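Local structure of uncharacterized protein lp_2219 (Lactobacillus plantarum, 3HFQ) at residues P134-Q138 against E206-Q210; D197-A201 against S213-D217; H239-A244 against V256-Y261. The protein is of unknown function but belongs to the seven-bladed beta-propeller lactonase family, so it may act as a lactonase. The protein carries 1 engineered substitution. One frame throughout, in Å; residues are numbered along the deposited sequence.

Contact 1. Residues P134-Q138 against E206-Q210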
loop_
_atom_site.group_PDB
_atom_site.type_symbol
_atom_site.label_atom_id
_atom_site.label_comp_id
_atom_site.label_asym_id
_atom_site.label_seq_id
_atom_site.Cartn_x
_atom_site.Cartn_y
_atom_site.Cartn_z
ATOM N N PRO A 134 12.760 15.768 -11.652
ATOM C CA PRO A 134 14.189 16.081 -11.559
ATOM C C PRO A 134 15.087 14.933 -11.097
ATOM O O PRO A 134 16.251 14.860 -11.483
ATOM C CB PRO A 134 14.214 17.251 -10.583
ATOM C CG PRO A 134 13.098 16.901 -9.642
ATOM C CD PRO A 134 12.002 16.486 -10.608
ATOM N N ARG A 135 14.550 14.042 -10.270
ATOM C CA ARG A 135 15.327 12.919 -9.750
ATOM C C ARG A 135 15.518 11.784 -10.761
ATOM O O ARG A 135 14.685 11.571 -11.643
ATOM C CB ARG A 135 14.670 12.387 -8.467
ATOM C CG ARG A 135 14.856 13.288 -7.234
ATOM C CD ARG A 135 13.852 12.923 -6.137
ATOM N NE ARG A 135 14.287 13.257 -4.779
ATOM C CZ ARG A 135 14.374 14.485 -4.275
ATOM N NH1 ARG A 135 14.057 15.543 -5.010
ATOM N NH2 ARG A 135 14.774 14.653 -3.021
ATOM N N PRO A 136 16.629 11.035 -10.639
ATOM C CA PRO A 136 16.955 9.916 -11.531
ATOM C C PRO A 136 15.830 8.892 -11.640
ATOM O O PRO A 136 15.633 8.277 -12.690
ATOM C CB PRO A 136 18.207 9.316 -10.891
ATOM C CG PRO A 136 18.848 10.494 -10.223
ATOM C CD PRO A 136 17.659 11.187 -9.596
ATOM N N GLU A 137 15.094 8.708 -10.550
ATOM C CA GLU A 137 14.001 7.744 -10.532
ATOM C C GLU A 137 12.777 8.247 -11.284
ATOM O O GLU A 137 11.865 7.477 -11.584
ATOM C CB GLU A 137 13.605 7.413 -9.085
ATOM C CG GLU A 137 14.713 6.767 -8.264
ATOM C CD GLU A 137 15.547 7.773 -7.489
ATOM O OE1 GLU A 137 15.508 8.976 -7.827
ATOM O OE2 GLU A 137 16.248 7.353 -6.542
ATOM N N GLN A 138 12.765 9.534 -11.606
ATOM C CA GLN A 138 11.625 10.130 -12.293
ATOM C C GLN A 138 11.827 10.335 -13.791
ATOM O O GLN A 138 11.570 11.412 -14.318
ATOM C CB GLN A 138 11.279 11.457 -11.617
ATOM C CG GLN A 138 10.949 11.295 -10.140
ATOM C CD GLN A 138 10.741 12.619 -9.437
ATOM O OE1 GLN A 138 11.649 13.451 -9.376
ATOM N NE2 GLN A 138 9.544 12.821 -8.896
ATOM N N GLU A 206 8.049 9.250 -1.230
ATOM C CA GLU A 206 9.122 8.268 -1.221
ATOM C C GLU A 206 10.520 8.846 -1.392
ATOM O O GLU A 206 11.388 8.651 -0.543
ATOM C CB GLU A 206 8.903 7.224 -2.322
ATOM C CG GLU A 206 10.042 6.211 -2.413
ATOM C CD GLU A 206 9.912 5.266 -3.590
ATOM O OE1 GLU A 206 8.840 4.647 -3.742
ATOM O OE2 GLU A 206 10.891 5.134 -4.358
ATOM N N LEU A 207 10.723 9.560 -2.493
ATOM C CA LEU A 207 12.028 10.118 -2.832
ATOM C C LEU A 207 12.581 11.210 -1.920
ATOM O O LEU A 207 13.799 11.356 -1.795
ATOM C CB LEU A 207 11.995 10.615 -4.281
ATOM C CG LEU A 207 11.449 9.601 -5.295
ATOM C CD1 LEU A 207 11.387 10.237 -6.678
ATOM C CD2 LEU A 207 12.326 8.348 -5.319
ATOM N N SER A 208 11.700 11.968 -1.276
ATOM C CA SER A 208 12.136 13.048 -0.397
ATOM C C SER A 208 12.016 12.701 1.085
ATOM O O SER A 208 12.361 13.514 1.945
ATOM C CB SER A 208 11.316 14.304 -0.686
ATOM O OG SER A 208 9.933 14.047 -0.488
ATOM N N SER A 209 11.537 11.498 1.382
ATOM C CA SER A 209 11.361 11.069 2.769
ATOM C C SER A 209 10.567 12.115 3.547
ATOM O O SER A 209 11.012 12.608 4.582
ATOM C CB SER A 209 12.719 10.846 3.440
ATOM O OG SER A 209 13.385 9.734 2.863
ATOM N N GLN A 210 9.384 12.440 3.035
ATOM C CA GLN A 210 8.514 13.433 3.656
ATOM C C GLN A 210 7.058 12.993 3.624
ATOM O O GLN A 210 6.689 12.066 2.904
ATOM C CB GLN A 210 8.605 14.765 2.904
ATOM C CG GLN A 210 9.959 15.432 2.907
ATOM C CD GLN A 210 9.971 16.698 2.071
ATOM O OE1 GLN A 210 9.674 16.669 0.877
ATOM N NE2 GLN A 210 10.316 17.816 2.693
#
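A single leucine supplies nearly all of one side of this contact, and it packs on residues that are otherwise polar. L207, at the tip of the hairpin loop between strands 200-205 and 210-217, points toward 134-138. Its CB lies 3.5 Å from the aliphatic CD of R135, its CD1 3.6 Å from the aliphatic CG of Q138, and its CD2 3.9 Å from CD of E137, the carboxylate carbon. Next to it the guanidinium of R135 reaches along the loop, with NH2 4.1 Å from CA of S208.

Each loop holds its own shape by hydrogen bonds, while the two meet through packing. R135 to Q138 form a type I beta turn, closed by Q138 N to R135 O at 2.8 Å, and the Q138 side chain folds back so that its OE1 accepts from R135 N at 3.1 Å. Its NE2 donates to the carbonyl of L159, so both ends of the amide are used. Opposite, the hairpin loop leads into a G1 beta bulge, with S209 at positive phi, and S208 OG bonds to the carbonyl of F187.

The contact buries just 225 Å² and joins the linker entering blade 143-182 to a hairpin loop of blade 189-230, on the surface of the propeller. Because van der Waals contact holds the two segments together, with hydrogen bonds made within each loop or to other parts of the chain, the chemistry implies a non-directional interface whose specificity lies mainly in shape.

Contact 2. Residues D197-A201 against S213-D217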
loop_
_atom_site.group_PDB
_atom_site.type_symbol
_atom_site.label_atom_id
_atom_site.label_comp_id
_atom_site.label_asym_id
_atom_site.label_seq_id
_atom_site.Cartn_x
_atom_site.Cartn_y
_atom_site.Cartn_z
ATOM N N ASP A 197 -12.860 11.039 8.970
ATOM C CA ASP A 197 -13.945 11.935 8.568
ATOM C C ASP A 197 -13.833 12.364 7.108
ATOM O O ASP A 197 -14.654 13.139 6.615
ATOM C CB ASP A 197 -14.014 13.173 9.478
ATOM C CG ASP A 197 -12.758 14.027 9.424
ATOM O OD1 ASP A 197 -11.858 13.748 8.601
ATOM O OD2 ASP A 197 -12.677 14.992 10.213
ATOM N N GLY A 198 -12.808 11.857 6.426
ATOM C CA GLY A 198 -12.612 12.162 5.019
ATOM C C GLY A 198 -12.187 13.571 4.652
ATOM O O GLY A 198 -12.131 13.910 3.469
ATOM N N GLN A 199 -11.871 14.387 5.653
ATOM C CA GLN A 199 -11.470 15.773 5.424
ATOM C C GLN A 199 -9.987 15.952 5.103
ATOM O O GLN A 199 -9.604 16.920 4.441
ATOM C CB GLN A 199 -11.819 16.615 6.653
ATOM C CG GLN A 199 -13.307 16.690 6.951
ATOM C CD GLN A 199 -14.041 17.596 5.983
ATOM O OE1 GLN A 199 -13.793 18.802 5.935
ATOM N NE2 GLN A 199 -14.948 17.017 5.201
ATOM N N TYR A 200 -9.160 15.017 5.564
ATOM C CA TYR A 200 -7.715 15.097 5.353
ATOM C C TYR A 200 -7.108 13.836 4.753
ATOM O O TYR A 200 -7.647 12.740 4.896
ATOM C CB TYR A 200 -7.013 15.376 6.687
ATOM C CG TYR A 200 -7.465 16.651 7.359
ATOM C CD1 TYR A 200 -6.846 17.867 7.073
ATOM C CD2 TYR A 200 -8.541 16.649 8.244
ATOM C CE1 TYR A 200 -7.293 19.056 7.649
ATOM C CE2 TYR A 200 -8.996 17.833 8.826
ATOM C CZ TYR A 200 -8.367 19.032 8.522
ATOM O OH TYR A 200 -8.821 20.207 9.079
ATOM N N ALA A 201 -5.978 14.010 4.078
ATOM C CA ALA A 201 -5.253 12.894 3.493
ATOM C C ALA A 201 -3.786 13.132 3.812
ATOM O O ALA A 201 -3.337 14.275 3.877
ATOM C CB ALA A 201 -5.462 12.841 1.978
ATOM N N SER A 213 0.601 16.853 4.462
ATOM C CA SER A 213 -0.757 16.795 4.986
ATOM C C SER A 213 -1.589 17.546 3.954
ATOM O O SER A 213 -1.200 18.630 3.515
ATOM C CB SER A 213 -0.865 17.491 6.350
ATOM O OG SER A 213 -0.302 16.702 7.382
ATOM N N LEU A 214 -2.722 16.972 3.561
ATOM C CA LEU A 214 -3.583 17.598 2.563
ATOM C C LEU A 214 -5.016 17.707 3.058
ATOM O O LEU A 214 -5.488 16.847 3.802
ATOM C CB LEU A 214 -3.603 16.765 1.277
ATOM C CG LEU A 214 -2.279 16.247 0.705
ATOM C CD1 LEU A 214 -2.576 15.254 -0.407
ATOM C CD2 LEU A 214 -1.436 17.414 0.195
ATOM N N LYS A 215 -5.698 18.770 2.644
ATOM C CA LYS A 215 -7.100 18.956 2.988
ATOM C C LYS A 215 -7.852 18.523 1.731
ATOM O O LYS A 215 -7.510 18.945 0.626
ATOM C CB LYS A 215 -7.402 20.430 3.283
ATOM C CG LYS A 215 -8.871 20.718 3.591
ATOM C CD LYS A 215 -9.274 20.206 4.970
ATOM C CE LYS A 215 -10.777 20.339 5.205
ATOM N NZ LYS A 215 -11.556 19.428 4.316
ATOM N N TYR A 216 -8.860 17.673 1.890
ATOM C CA TYR A 216 -9.641 17.206 0.747
ATOM C C TYR A 216 -11.058 17.764 0.825
ATOM O O TYR A 216 -11.669 17.769 1.891
ATOM C CB TYR A 216 -9.699 15.675 0.735
ATOM C CG TYR A 216 -10.484 15.095 -0.424
ATOM C CD1 TYR A 216 -9.997 15.168 -1.728
ATOM C CD2 TYR A 216 -11.709 14.462 -0.211
ATOM C CE1 TYR A 216 -10.709 14.622 -2.795
ATOM C CE2 TYR A 216 -12.432 13.915 -1.270
ATOM C CZ TYR A 216 -11.924 13.997 -2.560
ATOM O OH TYR A 216 -12.625 13.442 -3.608
ATOM N N ASP A 217 -11.575 18.230 -0.307
ATOM C CA ASP A 217 -12.929 18.772 -0.364
ATOM C C ASP A 217 -13.780 17.906 -1.292
ATOM O O ASP A 217 -13.523 17.830 -2.492
ATOM C CB ASP A 217 -12.902 20.216 -0.880
ATOM C CG ASP A 217 -14.264 20.889 -0.816
ATOM O OD1 ASP A 217 -15.246 20.228 -0.416
ATOM O OD2 ASP A 217 -14.348 22.082 -1.165
#
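Antiparallel pairing in a propeller blade can be read as an account of donors and acceptors, and here the account is almost balanced. A201 and L214 form a hydrogen-bonded pair, A201 N giving to L214 O at 2.9 Å and L214 N to A201 O at 2.8 Å. One step on, Y200 and K215 are a non-hydrogen-bonded pair: Y200 N turns away to S195 OG, while K215 uses its backbone to bond T224 of the next strand.

Q199 O carries the heaviest load. It accepts from Y216 N at 2.8 Å, nearly linearly, and from K215 NZ at 3.2 Å. The same ammonium reaches Q199 OE1 at 2.8 Å and, weakly, its neighbour Y216 O at 2.9 Å, so the lysine end is tied down where the strands begin to diverge. On the way its CD packs 3.5 Å from CE1 of Y200. Before the strand, D197 OD1 accepts from Q199 N at 3.0 Å, making an Asx turn, and also receives S195 OG; G198 passes through the bend at positive phi. The exception is G198 O, buried without a polar partner, 3.7 Å from CD2 at the edge of the Y216 ring.

S213 OG bonds to the carbonyl of G273 and Y216 OH to D151, so the hairpin is linked to the blades on both sides. Within its own blade, strand 210-217 lies between strand 200-205 and the outermost strand 222-230, whose F223 meets A201, L214 and the Y216 ring, while F194 of strand 189-194 stacks edge-to-face with Y216.

Contact 3. Residues H239-A244 against V256-Y261. With PO4 (phosphate ion), chain C.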
loop_
_atom_site.group_PDB
_atom_site.type_symbol
_atom_site.label_atom_id
_atom_site.label_comp_id
_atom_site.label_asym_id
_atom_site.label_seq_id
_atom_site.Cartn_x
_atom_site.Cartn_y
_atom_site.Cartn_z
ATOM N N HIS A 239 20.822 6.809 1.658
ATOM C CA HIS A 239 19.608 6.485 0.913
ATOM C C HIS A 239 18.418 6.143 1.799
ATOM O O HIS A 239 18.541 5.415 2.781
ATOM C CB HIS A 239 19.873 5.317 -0.051
ATOM C CG HIS A 239 18.647 4.820 -0.763
ATOM N ND1 HIS A 239 17.710 4.008 -0.162
ATOM C CD2 HIS A 239 18.207 5.032 -2.028
ATOM C CE1 HIS A 239 16.745 3.738 -1.024
ATOM N NE2 HIS A 239 17.021 4.347 -2.162
ATOM N N ASN A 240 17.264 6.703 1.459
ATOM C CA ASN A 240 16.043 6.407 2.182
ATOM C C ASN A 240 14.861 6.653 1.277
ATOM O O ASN A 240 14.780 7.682 0.601
ATOM C CB ASN A 240 15.869 7.260 3.438
ATOM C CG ASN A 240 14.718 6.763 4.306
ATOM O OD1 ASN A 240 14.852 5.767 5.015
ATOM N ND2 ASN A 240 13.574 7.433 4.226
ATOM N N GLY A 241 13.951 5.690 1.263
ATOM C CA GLY A 241 12.753 5.814 0.461
ATOM C C GLY A 241 11.566 5.461 1.332
ATOM O O GLY A 241 11.439 4.321 1.768
ATOM N N ALA A 242 10.706 6.434 1.618
ATOM C CA ALA A 242 9.527 6.156 2.431
ATOM C C ALA A 242 8.667 5.205 1.598
ATOM O O ALA A 242 8.743 5.223 0.370
ATOM C CB ALA A 242 8.778 7.447 2.736
ATOM N N ALA A 243 7.857 4.374 2.246
ATOM C CA ALA A 243 7.044 3.417 1.499
ATOM C C ALA A 243 5.560 3.392 1.845
ATOM O O ALA A 243 4.752 4.066 1.202
ATOM C CB ALA A 243 7.637 2.010 1.653
ATOM N N ALA A 244 5.201 2.598 2.849
ATOM C CA ALA A 244 3.810 2.464 3.263
ATOM C C ALA A 244 3.406 3.512 4.284
ATOM O O ALA A 244 4.241 4.012 5.036
ATOM C CB ALA A 244 3.571 1.072 3.830
ATOM N N VAL A 256 4.515 5.511 9.078
ATOM C CA VAL A 256 5.144 5.413 7.764
ATOM C C VAL A 256 6.415 4.573 7.874
ATOM O O VAL A 256 7.108 4.621 8.891
ATOM C CB VAL A 256 5.485 6.818 7.186
ATOM C CG1 VAL A 256 6.533 7.509 8.040
ATOM C CG2 VAL A 256 5.967 6.687 5.748
ATOM N N SER A 257 6.707 3.776 6.847
ATOM C CA SER A 257 7.908 2.952 6.872
ATOM C C SER A 257 9.019 3.589 6.041
ATOM O O SER A 257 8.763 4.221 5.011
ATOM C CB SER A 257 7.606 1.534 6.365
ATOM O OG SER A 257 7.156 1.541 5.021
ATOM N N ASN A 258 10.253 3.421 6.505
ATOM C CA ASN A 258 11.424 3.978 5.842
ATOM C C ASN A 258 12.379 2.883 5.373
ATOM O O ASN A 258 12.858 2.088 6.182
ATOM C CB ASN A 258 12.177 4.910 6.802
ATOM C CG ASN A 258 11.388 6.161 7.151
ATOM O OD1 ASN A 258 11.002 6.371 8.304
ATOM N ND2 ASN A 258 11.145 6.997 6.157
ATOM N N ARG A 259 12.647 2.844 4.071
ATOM C CA ARG A 259 13.572 1.863 3.506
ATOM C C ARG A 259 14.949 2.508 3.410
ATOM O O ARG A 259 15.176 3.402 2.594
ATOM C CB ARG A 259 13.113 1.432 2.119
ATOM C CG ARG A 259 11.847 0.604 2.117
ATOM C CD ARG A 259 11.347 0.425 0.697
ATOM N NE ARG A 259 10.857 1.687 0.144
ATOM C CZ ARG A 259 10.300 1.811 -1.056
ATOM N NH1 ARG A 259 10.166 0.746 -1.835
ATOM N NH2 ARG A 259 9.856 2.995 -1.467
ATOM N N GLY A 260 15.866 2.038 4.246
ATOM C CA GLY A 260 17.208 2.593 4.286
ATOM C C GLY A 260 17.492 2.863 5.750
ATOM O O GLY A 260 18.371 2.243 6.345
ATOM N N TYR A 261 16.741 3.789 6.339
ATOM C CA TYR A 261 16.903 4.091 7.756
ATOM C C TYR A 261 16.258 2.918 8.495
ATOM O O TYR A 261 16.492 2.695 9.685
ATOM C CB TYR A 261 16.198 5.407 8.113
ATOM C CG TYR A 261 16.547 5.929 9.490
ATOM C CD1 TYR A 261 17.872 6.190 9.841
ATOM C CD2 TYR A 261 15.557 6.153 10.445
ATOM C CE1 TYR A 261 18.201 6.654 11.112
ATOM C CE2 TYR A 261 15.875 6.616 11.716
ATOM C CZ TYR A 261 17.199 6.866 12.041
ATOM O OH TYR A 261 17.516 7.324 13.297
HETATM P P PO4 C . 9.088 1.679 -5.288
HETATM O O1 PO4 C . 10.605 1.261 -5.337
HETATM O O2 PO4 C . 8.578 1.648 -3.798
HETATM O O3 PO4 C . 8.918 3.134 -5.875
HETATM O O4 PO4 C . 8.234 0.667 -6.146
#
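R259 presents its guanidinium to an anion site, here a phosphate ion probably from the crystallisation liquor, through NH1 to O2 at 2.7 Å and NH2 to O2 at 3.0 Å. H144 and R190 also hold the ion, and E206 forms a salt bridge with R259. Its own hairpin steadies the arginine: NE gives to G241 O at 3.1 Å and NH2 to A242 O at 3.1 Å.

Behind runs the antiparallel ladder of the hairpin that opens a propeller blade, G241 N to R259 O at 2.9 Å and R259 N to G241 O at 3.0 Å. S257 O accepts A243 N at 2.9 Å, and its OG, also bonded to the P288 carbonyl, accepts A244 N at 3.1 Å. A243 CB covers a guanidinium face, 3.6 Å from R259 NE, and G260 CA lies 3.5 Å from H239 O, where a side chain would clash.

Strand 253-259 lies between 241-247 and 263-269; A244 and S257 touch F291 of the following blade.

In the fold
From the N terminus, the linker 134-138 comes first, ahead of blade 143-182. Contact 1 closes a long loop from it, across that entire blade, to the hairpin turn 206-210 in the middle of blade 189-230. Contact 2 crosses it: 197-201 precedes that turn and 213-217 follows, so its two segments flank the turn that contact 1 uses, although the contact centres are 23 Å apart. Contact 3 comes afterwards, in series, closing the first hairpin of blade 241-282. It still meets contact 1 physically, through the salt bridge between E206 and R259 and packing of E206 against G241. The contacts thus tie the linker before blade 143-182 to blade 189-230, and that blade to blade 241-282.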